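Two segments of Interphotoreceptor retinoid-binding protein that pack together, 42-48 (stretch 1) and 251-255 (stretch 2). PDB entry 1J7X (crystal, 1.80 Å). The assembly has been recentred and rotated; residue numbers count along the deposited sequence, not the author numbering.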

# COMPACT_ATOMS: atom_id res chain seq x y z
N SER A 42 -2.72 31.69 -14.92
CA SER A 42 -3.91 31.11 -14.32
C SER A 42 -3.43 29.87 -13.58
O SER A 42 -2.54 29.23 -14.08
CB SER A 42 -4.93 30.69 -15.38
OG SER A 42 -4.87 29.30 -15.68
N GLU A 43 -3.94 29.64 -12.37
CA GLU A 43 -3.53 28.54 -11.55
C GLU A 43 -3.53 27.27 -12.36
O GLU A 43 -2.62 26.44 -12.26
CB GLU A 43 -4.46 28.43 -10.31
CG GLU A 43 -4.35 29.69 -9.46
CD GLU A 43 -5.19 29.64 -8.20
OE1 GLU A 43 -6.41 29.36 -8.33
OE2 GLU A 43 -4.65 29.94 -7.13
N GLU A 44 -4.56 27.11 -13.15
CA GLU A 44 -4.62 25.93 -13.96
C GLU A 44 -3.41 25.79 -14.87
O GLU A 44 -2.87 24.66 -15.01
CB GLU A 44 -5.93 25.90 -14.78
CG GLU A 44 -6.21 24.56 -15.55
CD GLU A 44 -7.63 24.49 -16.18
OE1 GLU A 44 -8.66 24.47 -15.43
OE2 GLU A 44 -7.72 24.47 -17.45
N ASP A 45 -3.02 26.89 -15.51
CA ASP A 45 -1.87 26.85 -16.40
C ASP A 45 -0.60 26.60 -15.62
O ASP A 45 0.24 25.81 -16.08
CB ASP A 45 -1.73 28.15 -17.13
CG ASP A 45 -2.97 28.54 -17.92
OD1 ASP A 45 -3.63 27.66 -18.54
OD2 ASP A 45 -3.27 29.76 -18.03
N ILE A 46 -0.47 27.28 -14.47
CA ILE A 46 0.69 27.04 -13.62
C ILE A 46 0.81 25.59 -13.19
O ILE A 46 1.87 24.99 -13.28
CB ILE A 46 0.62 27.93 -12.39
CG1 ILE A 46 0.91 29.37 -12.82
CG2 ILE A 46 1.62 27.57 -11.42
CD1 ILE A 46 0.05 29.90 -13.95
N ALA A 47 -0.27 25.02 -12.74
CA ALA A 47 -0.24 23.63 -12.32
C ALA A 47 0.18 22.71 -13.52
O ALA A 47 1.12 21.88 -13.46
CB ALA A 47 -1.60 23.22 -11.79
N ALA A 48 -0.48 22.93 -14.65
CA ALA A 48 -0.17 22.13 -15.81
C ALA A 48 1.25 22.26 -16.29
O ALA A 48 1.95 21.30 -16.59
CB ALA A 48 -1.17 22.38 -16.95
N ASP A 251 -1.89 31.88 -0.43
CA ASP A 251 -2.47 32.88 -1.30
C ASP A 251 -2.98 32.36 -2.61
O ASP A 251 -3.17 33.14 -3.56
CB ASP A 251 -1.45 34.03 -1.54
CG ASP A 251 -0.91 34.63 -0.20
OD1 ASP A 251 0.02 34.04 0.43
OD2 ASP A 251 -1.39 35.69 0.28
N THR A 252 -3.23 31.05 -2.69
CA THR A 252 -3.69 30.51 -3.96
C THR A 252 -4.68 29.43 -3.72
O THR A 252 -4.84 29.01 -2.61
CB THR A 252 -2.56 29.85 -4.73
OG1 THR A 252 -2.31 28.55 -4.17
CG2 THR A 252 -1.24 30.70 -4.62
N GLN A 253 -5.30 28.99 -4.79
CA GLN A 253 -6.25 27.88 -4.79
C GLN A 253 -5.53 26.56 -5.19
O GLN A 253 -6.19 25.64 -5.70
CB GLN A 253 -7.37 28.16 -5.81
CG GLN A 253 -8.29 29.43 -5.52
CD GLN A 253 -9.05 29.34 -4.22
OE1 GLN A 253 -8.62 29.88 -3.20
NE2 GLN A 253 -10.21 28.65 -4.25
N LEU A 254 -4.22 26.57 -5.09
CA LEU A 254 -3.35 25.41 -5.49
C LEU A 254 -2.66 24.81 -4.38
O LEU A 254 -2.41 25.42 -3.37
CB LEU A 254 -2.28 25.82 -6.52
CG LEU A 254 -2.82 26.16 -7.90
CD1 LEU A 254 -1.64 26.62 -8.79
CD2 LEU A 254 -3.51 25.04 -8.51
N SER A 255 -2.31 23.54 -4.54
CA SER A 255 -1.49 22.86 -3.57
C SER A 255 -0.58 21.88 -4.26
O SER A 255 -0.75 21.62 -5.52
CB SER A 255 -2.36 22.12 -2.58
OG SER A 255 -2.90 21.02 -3.27

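How does the chain bring these two segments together? Stretch 1 is the start of a helix, which runs from E43 through A48 and on beyond it, with S42 at the N-cap position. Stretch 2 approaches as a loop that becomes a strand at L254. More than two hundred residues separate the two in sequence, so this is a tertiary contact, and a small one: it buries 236 Å² counting both sides. The backbones come nearest at E43 and L254, whose CA atoms lie 6.8 Å apart, which leaves room for side chains to fill the space between. At the cap, S42 OG accepts a hydrogen bond from D45 N at 3.0 Å, satisfying an amide that the first turn of a helix often leaves without a backbone partner.

What does the loop offer first? D251 makes no contact with the helix. T252 points its CA-to-CB bond toward it, and T252 CB lies 3.2 Å from E43 OE2, a close approach between a carbon and a carboxylate oxygen. The hydroxyl has a task within its own stretch: T252 OG1 accepts a hydrogen bond from L254 N at 2.9 Å, tying the side chain to the backbone two residues on and bracing the loop as it enters the strand.

Where is the polar link across the interface? It lies at Q253, through the backbone: Q253 N donates to E43 OE2 at 2.6 Å, with a nearly straight N-H...acceptor angle of 170°. The bond is short, and the acceptor is a carboxylate, which attracts an amide hydrogen strongly. E43 reaches the loop with chi1 in m and chi2 in t, and its other carboxylate oxygen, OE1, comes within 3.0 Å of Q253 CB. The Q253 side chain takes little part beyond that; its CA-to-CB bond points sideways and its end leads away from the helix.

How does the strand complete the packing? L254, buried and directed toward the helix, supplies the apolar part. Its CD1 sits 3.6 Å from E43 O and 3.7 Å from E43 CB, so the methyl rests against the first residue of the helix. That carbonyl is also engaged within the helix, accepting from A47 N at 2.8 Å. Looser apolar contacts follow along the helix: L254 CD1 lies 4.3 Å from I46 CG2, and L254 CD2 lies 4.2 Å from A47 CB. S255, the next residue, is out of reach of the helix.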